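Local coordinates for nickel ABC transporter (Nickel-binding protein) (Bacillus halodurans, PDB 3T66), which probably binds nickel or peptide-like solutes outside the membrane and hands them to an ABC importer, as a family 5 solute-binding protein, at residues P28-Y34 with N139-S143; D67-I73 with E128-I134. All coordinates share one frame; numbering follows the deposited sequence.

Contact 1: residues P28-Y34 with N139-S143; sequences PHVDMTY and NPNVS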
ATOM      1  N   PRO A  28     -16.684  11.157  -2.384  1.00 56.62           N
ATOM      2  CA  PRO A  28     -15.244  10.872  -2.315  1.00 57.18           C
ATOM      3  C   PRO A  28     -14.638  11.287  -0.989  1.00 57.77           C
ATOM      4  O   PRO A  28     -13.559  10.842  -0.624  1.00 58.42           O
ATOM      5  CB  PRO A  28     -14.678  11.738  -3.425  1.00 56.54           C
ATOM      6  CG  PRO A  28     -15.617  12.870  -3.506  1.00 56.09           C
ATOM      7  CD  PRO A  28     -16.956  12.236  -3.338  1.00 56.20           C
ATOM      8  N   HIS A  29     -15.347  12.130  -0.265  1.00 58.85           N
ATOM      9  CA  HIS A  29     -14.869  12.564   1.030  1.00 60.51           C
ATOM     10  C   HIS A  29     -15.172  11.658   2.213  1.00 61.88           C
ATOM     11  O   HIS A  29     -14.309  11.476   3.054  1.00 62.32           O
ATOM     12  CB  HIS A  29     -15.299  13.993   1.304  1.00 59.82           C
ATOM     13  CG  HIS A  29     -14.727  14.961   0.324  1.00 59.81           C
ATOM     14  ND1 HIS A  29     -15.253  16.216   0.116  1.00 58.68           N
ATOM     15  CD2 HIS A  29     -13.697  14.832  -0.545  1.00 58.75           C
ATOM     16  CE1 HIS A  29     -14.559  16.830  -0.826  1.00 59.41           C
ATOM     17  NE2 HIS A  29     -13.610  16.009  -1.246  1.00 59.71           N
ATOM     18  N   VAL A  30     -16.366  11.074   2.275  1.00 63.38           N
ATOM     19  CA  VAL A  30     -16.687  10.124   3.334  1.00 64.74           C
ATOM     20  C   VAL A  30     -16.326   8.685   2.924  1.00 65.98           C
ATOM     21  O   VAL A  30     -16.209   7.818   3.780  1.00 66.29           O
ATOM     22  CB  VAL A  30     -18.183  10.242   3.783  1.00 64.26           C
ATOM     23  N   ASP A  31     -16.202   8.412   1.638  1.00 67.80           N
ATOM     24  CA  ASP A  31     -16.264   7.032   1.162  1.00 69.35           C
ATOM     25  C   ASP A  31     -15.292   5.954   1.584  1.00 69.96           C
ATOM     26  O   ASP A  31     -15.723   4.891   1.949  1.00 71.15           O
ATOM     27  CB  ASP A  31     -16.335   7.001  -0.363  1.00 69.70           C
ATOM     28  N   MET A  32     -14.005   6.151   1.538  1.00 69.77           N
ATOM     29  CA  MET A  32     -13.144   5.134   2.124  1.00 69.80           C
ATOM     30  C   MET A  32     -12.968   3.902   1.262  1.00 68.18           C
ATOM     31  O   MET A  32     -12.209   3.031   1.598  1.00 68.39           O
ATOM     32  CB  MET A  32     -13.745   4.677   3.439  1.00 70.29           C
ATOM     33  CG  MET A  32     -13.041   5.161   4.675  1.00 75.36           C
ATOM     34  SD  MET A  32     -11.385   5.798   4.416  1.00 87.17           S
ATOM     35  CE  MET A  32     -10.446   4.788   5.539  1.00 85.44           C
ATOM     36  N   THR A  33     -13.631   3.848   0.125  1.00 66.68           N
ATOM     37  CA  THR A  33     -13.556   2.686  -0.735  1.00 65.12           C
ATOM     38  C   THR A  33     -12.854   3.109  -1.973  1.00 63.32           C
ATOM     39  O   THR A  33     -12.383   2.322  -2.747  1.00 62.57           O
ATOM     40  CB  THR A  33     -14.911   2.301  -1.114  1.00 65.51           C
ATOM     41  OG1 THR A  33     -15.754   3.409  -0.841  1.00 67.67           O
ATOM     42  CG2 THR A  33     -15.348   1.183  -0.277  1.00 65.67           C
ATOM     43  N   TYR A  34     -12.816   4.409  -2.119  1.00 61.51           N
ATOM     44  CA  TYR A  34     -12.037   5.119  -3.135  1.00 59.80           C
ATOM     45  C   TYR A  34     -12.568   4.938  -4.515  1.00 58.42           C
ATOM     46  O   TYR A  34     -11.877   5.184  -5.496  1.00 59.04           O
ATOM     47  CB  TYR A  34     -10.569   4.733  -3.110  1.00 59.97           C
ATOM     48  CG  TYR A  34      -9.872   4.988  -1.800  1.00 61.19           C
ATOM     49  CD1 TYR A  34     -10.451   5.777  -0.807  1.00 61.70           C
ATOM     50  CD2 TYR A  34      -8.617   4.439  -1.555  1.00 62.19           C
ATOM     51  CE1 TYR A  34      -9.800   6.001   0.395  1.00 63.71           C
ATOM     52  CE2 TYR A  34      -7.958   4.663  -0.365  1.00 63.18           C
ATOM     53  CZ  TYR A  34      -8.543   5.452   0.605  1.00 64.14           C
ATOM     54  OH  TYR A  34      -7.858   5.683   1.781  1.00 65.61           O
ATOM     55  N   ASN A 139      -4.180  10.875  -1.548  1.00 41.26           N
ATOM     56  CA  ASN A 139      -5.249  10.087  -0.998  1.00 41.46           C
ATOM     57  C   ASN A 139      -6.475  10.328  -1.800  1.00 42.15           C
ATOM     58  O   ASN A 139      -6.928  11.464  -1.910  1.00 42.49           O
ATOM     59  CB  ASN A 139      -5.546  10.539   0.412  1.00 42.03           C
ATOM     60  CG  ASN A 139      -6.017   9.414   1.312  1.00 42.64           C
ATOM     61  OD1 ASN A 139      -6.949   8.684   0.998  1.00 42.14           O
ATOM     62  ND2 ASN A 139      -5.381   9.301   2.472  1.00 42.07           N
ATOM     63  N   PRO A 140      -7.036   9.262  -2.355  1.00 42.29           N
ATOM     64  CA  PRO A 140      -8.232   9.348  -3.112  1.00 42.44           C
ATOM     65  C   PRO A 140      -9.314  10.105  -2.403  1.00 43.68           C
ATOM     66  O   PRO A 140     -10.204  10.636  -3.048  1.00 44.47           O
ATOM     67  CB  PRO A 140      -8.588   7.911  -3.277  1.00 42.48           C
ATOM     68  CG  PRO A 140      -7.273   7.330  -3.583  1.00 42.72           C
ATOM     69  CD  PRO A 140      -6.392   7.959  -2.541  1.00 41.97           C
ATOM     70  N   ASN A 141      -9.214  10.190  -1.085  1.00 45.22           N
ATOM     71  CA  ASN A 141     -10.124  10.973  -0.235  1.00 45.93           C
ATOM     72  C   ASN A 141     -10.208  12.399  -0.520  1.00 45.95           C
ATOM     73  O   ASN A 141     -11.136  13.048  -0.074  1.00 46.78           O
ATOM     74  CB  ASN A 141      -9.530  11.040   1.141  1.00 46.69           C
ATOM     75  CG  ASN A 141      -9.781   9.846   1.865  1.00 50.30           C
ATOM     76  OD1 ASN A 141     -10.595   9.020   1.399  1.00 55.89           O
ATOM     77  ND2 ASN A 141      -9.101   9.666   2.997  1.00 49.55           N
ATOM     78  N   VAL A 142      -9.150  12.927  -1.106  1.00 45.14           N
ATOM     79  CA  VAL A 142      -9.034  14.318  -1.203  1.00 44.39           C
ATOM     80  C   VAL A 142      -9.160  14.593  -2.657  1.00 44.42           C
ATOM     81  O   VAL A 142      -8.640  15.564  -3.175  1.00 44.81           O
ATOM     82  CB  VAL A 142      -7.702  14.762  -0.713  1.00 44.31           C
ATOM     83  CG1 VAL A 142      -7.717  16.252  -0.565  1.00 46.00           C
ATOM     84  CG2 VAL A 142      -7.433  14.190   0.599  1.00 43.97           C
ATOM     85  N   SER A 143      -9.871  13.731  -3.336  1.00 44.74           N
ATOM     86  CA  SER A 143     -10.054  13.964  -4.730  1.00 45.84           C
ATOM     87  C   SER A 143     -10.891  15.193  -4.856  1.00 46.53           C
ATOM     88  O   SER A 143     -11.721  15.446  -3.996  1.00 46.85           O
ATOM     89  CB  SER A 143     -10.753  12.807  -5.375  1.00 45.63           C
ATOM     90  OG  SER A 143     -11.778  12.373  -4.563  1.00 46.30           O
TER
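The Tyr34 ring lies between Pro140 and the carbonyl of Met32. Pro140 CB sits over one face as a CH-pi contact, 3.9 Å from the ring centroid and 24° off its normal. Met32 O lies above the opposite face, offset toward the rim. The amides of Asn139 and Asn141 approach the ring obliquely, both turned nearly at right angles to its plane. Asn141 OD1 comes 3.3 Å from Tyr34 CE1, and Asn139 OD1 lies 3.2 Å from Tyr34 OH. Tyr34 CG is anti to its carbonyl carbon (chi1 -59°), a turn that brings the ring over Pro140. An alanine here, in place of the tyrosine, is likely to leave the Pro140 ring without its aromatic cover and open a gap beside both asparagine amides.

In this family 5 solute-binding protein the contact joins the segment before helix 35-38 to the loop between strands 121-126 and 162-168, where residues 140-141 form a short 3-10 turn. Tyr34 is the N-cap residue of helix 35-38, whose Val37 also touches Pro140. The second flat group is His29. Asn141 O and Ser143 O both lie at its edge, near the ring plane. His29 NE2 gives Ser143 O a weak hydrogen bond of 3.4 Å, while Asn141 O lies 3.2 Å from His29 CD2. Asn141 CA lies 3.5 Å from Pro28 O in a CA-H...O contact. Ser95 and Ala99 of helix 89-100 also touch His29.

Contact 2: residues D67-I73 with E128-I134; sequences DGQHWTI and EPFPEFI
The loop 128-134 is tied to the turn before strand 70-75 by one backbone hydrogen bond, Phe130 N to Gly68 O, 2.9 Å long with 163° at the hydrogen. Trp71 NE1 also reaches Gly68 O, in a weak bond within its own segment. Two donors thus meet at this oxygen.

Trp71 has the largest share of the contact. Phe133 CD2 lies over one indole face, 3.7 Å from Trp71 CD2. Phe133 CG is anti to its backbone N (chi1 167°), which brings the ring to the indole with the planes oblique, 45° apart. Phe130 O and Pro131 O sit at the indole edge, Phe130 O being 3.0 Å from Trp71 CZ2. Phe130 O also accepts from Phe133 N, closing a type I turn that places Phe133 against the indole. Ile134 CG1 touches Trp71 CZ3 at 3.6 Å. Farther along, Ile73 and Ile134 meet tip to tip through their CD1 atoms. Gln69 crosses the Pro129 ring at the outer end.

Asp67 OD1 accepts from Gln69 N, an Asx turn, and from His70 N, which extends it to an Asx motif, just before the strand. Strand 70-75 lies between strands 60-64 and 121-126 in an antiparallel sheet. Phe133 touches Ile124 and Thr126 of strand 121-126, and Ile134 reaches Trp63 of strand 60-64.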
ATOM      1  N   ASP A  67      10.296  25.687   3.701  1.00 58.25           N
ATOM      2  CA  ASP A  67      10.325  25.253   5.101  1.00 58.31           C
ATOM      3  C   ASP A  67       9.378  24.107   5.466  1.00 58.19           C
ATOM      4  O   ASP A  67       9.303  23.774   6.636  1.00 58.17           O
ATOM      5  CB  ASP A  67       9.832  26.415   5.952  1.00 58.42           C
ATOM      6  CG  ASP A  67       8.332  26.750   5.674  1.00 61.24           C
ATOM      7  OD1 ASP A  67       7.710  26.240   4.683  1.00 63.94           O
ATOM      8  OD2 ASP A  67       7.764  27.555   6.441  1.00 63.97           O
ATOM      9  N   GLY A  68       8.572  23.597   4.525  1.00 57.65           N
ATOM     10  CA  GLY A  68       7.638  22.504   4.822  1.00 56.71           C
ATOM     11  C   GLY A  68       6.354  22.910   5.531  1.00 56.50           C
ATOM     12  O   GLY A  68       5.488  22.074   5.827  1.00 56.30           O
ATOM     13  N   GLN A  69       6.214  24.195   5.811  1.00 56.16           N
ATOM     14  CA  GLN A  69       5.004  24.677   6.457  1.00 55.60           C
ATOM     15  C   GLN A  69       4.209  25.575   5.519  1.00 54.56           C
ATOM     16  O   GLN A  69       2.977  25.488   5.449  1.00 55.05           O
ATOM     17  CB  GLN A  69       5.342  25.417   7.735  1.00 55.93           C
ATOM     18  CG  GLN A  69       4.108  25.975   8.420  1.00 58.52           C
ATOM     19  CD  GLN A  69       4.307  26.280   9.889  1.00 59.40           C
ATOM     20  OE1 GLN A  69       3.344  26.488  10.615  1.00 60.64           O
ATOM     21  NE2 GLN A  69       5.553  26.295  10.334  1.00 60.17           N
ATOM     22  N   HIS A  70       4.914  26.429   4.792  1.00 52.79           N
ATOM     23  CA  HIS A  70       4.263  27.261   3.803  1.00 51.57           C
ATOM     24  C   HIS A  70       4.488  26.641   2.449  1.00 50.41           C
ATOM     25  O   HIS A  70       5.619  26.586   1.946  1.00 49.83           O
ATOM     26  CB  HIS A  70       4.745  28.703   3.905  1.00 51.54           C
ATOM     27  CG  HIS A  70       4.628  29.247   5.293  1.00 51.80           C
ATOM     28  ND1 HIS A  70       3.542  29.987   5.720  1.00 51.36           N
ATOM     29  CD2 HIS A  70       5.435  29.107   6.369  1.00 51.23           C
ATOM     30  CE1 HIS A  70       3.696  30.301   6.992  1.00 51.43           C
ATOM     31  NE2 HIS A  70       4.831  29.766   7.414  1.00 52.44           N
ATOM     32  N   TRP A  71       3.381  26.132   1.915  1.00 48.94           N
ATOM     33  CA  TRP A  71       3.370  25.361   0.706  1.00 48.36           C
ATOM     34  C   TRP A  71       2.710  26.167  -0.352  1.00 48.70           C
ATOM     35  O   TRP A  71       1.754  26.883  -0.072  1.00 49.72           O
ATOM     36  CB  TRP A  71       2.543  24.104   0.899  1.00 47.78           C
ATOM     37  CG  TRP A  71       3.149  23.203   1.819  1.00 46.96           C
ATOM     38  CD1 TRP A  71       2.969  23.166   3.169  1.00 44.98           C
ATOM     39  CD2 TRP A  71       4.093  22.204   1.501  1.00 46.08           C
ATOM     40  NE1 TRP A  71       3.734  22.187   3.711  1.00 46.01           N
ATOM     41  CE2 TRP A  71       4.443  21.572   2.714  1.00 46.19           C
ATOM     42  CE3 TRP A  71       4.690  21.776   0.305  1.00 46.10           C
ATOM     43  CZ2 TRP A  71       5.375  20.513   2.778  1.00 46.26           C
ATOM     44  CZ3 TRP A  71       5.624  20.707   0.355  1.00 46.68           C
ATOM     45  CH2 TRP A  71       5.948  20.086   1.589  1.00 46.41           C
ATOM     46  N   THR A  72       3.179  26.024  -1.581  1.00 48.51           N
ATOM     47  CA  THR A  72       2.587  26.737  -2.694  1.00 48.37           C
ATOM     48  C   THR A  72       2.266  25.761  -3.788  1.00 47.66           C
ATOM     49  O   THR A  72       3.154  25.030  -4.235  1.00 47.67           O
ATOM     50  CB  THR A  72       3.593  27.746  -3.264  1.00 48.88           C
ATOM     51  OG1 THR A  72       3.679  28.872  -2.390  1.00 49.54           O
ATOM     52  CG2 THR A  72       3.174  28.191  -4.656  1.00 48.41           C
ATOM     53  N   ILE A  73       1.019  25.775  -4.237  1.00 46.45           N
ATOM     54  CA  ILE A  73       0.622  24.880  -5.268  1.00 45.47           C
ATOM     55  C   ILE A  73       0.058  25.666  -6.425  1.00 45.59           C
ATOM     56  O   ILE A  73      -0.982  26.278  -6.274  1.00 45.10           O
ATOM     57  CB  ILE A  73      -0.348  23.802  -4.700  1.00 45.48           C
ATOM     58  CG1 ILE A  73       0.400  23.015  -3.632  1.00 44.78           C
ATOM     59  CG2 ILE A  73      -0.785  22.791  -5.767  1.00 43.47           C
ATOM     60  CD1 ILE A  73      -0.432  22.570  -2.511  1.00 46.35           C
ATOM     61  N   GLU A 128       1.764  23.174  11.549  1.00 52.86           N
ATOM     62  CA  GLU A 128       3.167  22.989  11.882  1.00 54.08           C
ATOM     63  C   GLU A 128       3.905  22.432  10.656  1.00 53.77           C
ATOM     64  O   GLU A 128       3.297  21.810   9.782  1.00 53.56           O
ATOM     65  CB  GLU A 128       3.296  21.928  12.980  1.00 54.99           C
ATOM     66  CG  GLU A 128       2.824  20.496  12.578  1.00 57.18           C
ATOM     67  CD  GLU A 128       2.813  19.518  13.761  1.00 62.85           C
ATOM     68  OE1 GLU A 128       3.415  18.428  13.653  1.00 64.43           O
ATOM     69  OE2 GLU A 128       2.195  19.819  14.817  1.00 65.91           O
ATOM     70  N   PRO A 129       5.234  22.576  10.631  1.00 53.28           N
ATOM     71  CA  PRO A 129       5.993  22.025   9.526  1.00 52.57           C
ATOM     72  C   PRO A 129       5.619  20.562   9.279  1.00 52.20           C
ATOM     73  O   PRO A 129       5.744  19.711  10.171  1.00 52.57           O
ATOM     74  CB  PRO A 129       7.438  22.123  10.024  1.00 52.46           C
ATOM     75  CG  PRO A 129       7.412  23.202  11.077  1.00 52.83           C
ATOM     76  CD  PRO A 129       6.103  23.011  11.742  1.00 53.37           C
ATOM     77  N   PHE A 130       5.173  20.292   8.065  1.00 51.49           N
ATOM     78  CA  PHE A 130       4.686  18.993   7.656  1.00 50.81           C
ATOM     79  C   PHE A 130       5.419  18.602   6.364  1.00 50.82           C
ATOM     80  O   PHE A 130       4.942  18.845   5.255  1.00 51.05           O
ATOM     81  CB  PHE A 130       3.179  19.111   7.419  1.00 50.42           C
ATOM     82  CG  PHE A 130       2.465  17.794   7.280  1.00 49.33           C
ATOM     83  CD1 PHE A 130       1.095  17.766   7.042  1.00 48.49           C
ATOM     84  CD2 PHE A 130       3.146  16.588   7.355  1.00 49.00           C
ATOM     85  CE1 PHE A 130       0.406  16.561   6.931  1.00 47.39           C
ATOM     86  CE2 PHE A 130       2.453  15.370   7.233  1.00 47.55           C
ATOM     87  CZ  PHE A 130       1.088  15.361   7.022  1.00 46.62           C
ATOM     88  N   PRO A 131       6.610  18.035   6.502  1.00 50.43           N
ATOM     89  CA  PRO A 131       7.423  17.745   5.345  1.00 49.77           C
ATOM     90  C   PRO A 131       6.717  16.798   4.451  1.00 49.91           C
ATOM     91  O   PRO A 131       6.910  16.843   3.242  1.00 50.41           O
ATOM     92  CB  PRO A 131       8.616  17.032   5.923  1.00 49.28           C
ATOM     93  CG  PRO A 131       8.760  17.602   7.252  1.00 51.14           C
ATOM     94  CD  PRO A 131       7.354  17.854   7.757  1.00 51.19           C
ATOM     95  N   GLU A 132       5.885  15.935   5.008  1.00 49.70           N
ATOM     96  CA  GLU A 132       5.289  14.951   4.147  1.00 49.24           C
ATOM     97  C   GLU A 132       3.918  15.373   3.711  1.00 48.26           C
ATOM     98  O   GLU A 132       3.133  14.547   3.269  1.00 48.06           O
ATOM     99  CB  GLU A 132       5.338  13.552   4.755  1.00 49.77           C
ATOM    100  CG  GLU A 132       5.110  13.439   6.251  1.00 54.74           C
ATOM    101  CD  GLU A 132       6.348  13.728   7.151  1.00 58.66           C
ATOM    102  OE1 GLU A 132       6.958  12.755   7.698  1.00 60.62           O
ATOM    103  OE2 GLU A 132       6.669  14.923   7.339  1.00 58.97           O
ATOM    104  N   PHE A 133       3.646  16.681   3.788  1.00 47.56           N
ATOM    105  CA  PHE A 133       2.321  17.223   3.446  1.00 46.31           C
ATOM    106  C   PHE A 133       1.845  16.836   2.022  1.00 46.93           C
ATOM    107  O   PHE A 133       0.753  16.323   1.891  1.00 47.27           O
ATOM    108  CB  PHE A 133       2.210  18.756   3.725  1.00 45.97           C
ATOM    109  CG  PHE A 133       0.983  19.407   3.111  1.00 42.21           C
ATOM    110  CD1 PHE A 133      -0.266  19.230   3.666  1.00 41.01           C
ATOM    111  CD2 PHE A 133       1.077  20.146   1.960  1.00 40.21           C
ATOM    112  CE1 PHE A 133      -1.426  19.778   3.073  1.00 41.59           C
ATOM    113  CE2 PHE A 133      -0.087  20.705   1.360  1.00 41.32           C
ATOM    114  CZ  PHE A 133      -1.328  20.519   1.917  1.00 39.13           C
ATOM    115  N   ILE A 134       2.642  17.059   0.970  1.00 47.35           N
ATOM    116  CA  ILE A 134       2.178  16.805  -0.403  1.00 47.74           C
ATOM    117  C   ILE A 134       1.704  15.394  -0.599  1.00 48.47           C
ATOM    118  O   ILE A 134       0.624  15.180  -1.144  1.00 49.24           O
ATOM    119  CB  ILE A 134       3.214  17.179  -1.493  1.00 48.04           C
ATOM    120  CG1 ILE A 134       3.354  18.701  -1.577  1.00 47.37           C
ATOM    121  CG2 ILE A 134       2.760  16.724  -2.881  1.00 48.10           C
ATOM    122  CD1 ILE A 134       2.046  19.470  -1.512  1.00 44.55           C
TER

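In the fold
Contact 2 is nested inside the long chain loop closed by contact 1. Their centres are 21 Å apart and their nearest atoms about 6 Å, without touching. Residues 128-134 and 139-143 belong to the same loop between strands 121-126 and 162-168. This loop first packs against the sheet containing strand 70-75, then meets the loop before helix 35-38. Contact 1 is the more buried and lies about 15 Å from the chain centre, measured centre to centre. Contact 2 lies about 23 Å out and is partly buried. Both lie away from Asp179, a calcium-binding residue, so neither is part of that site.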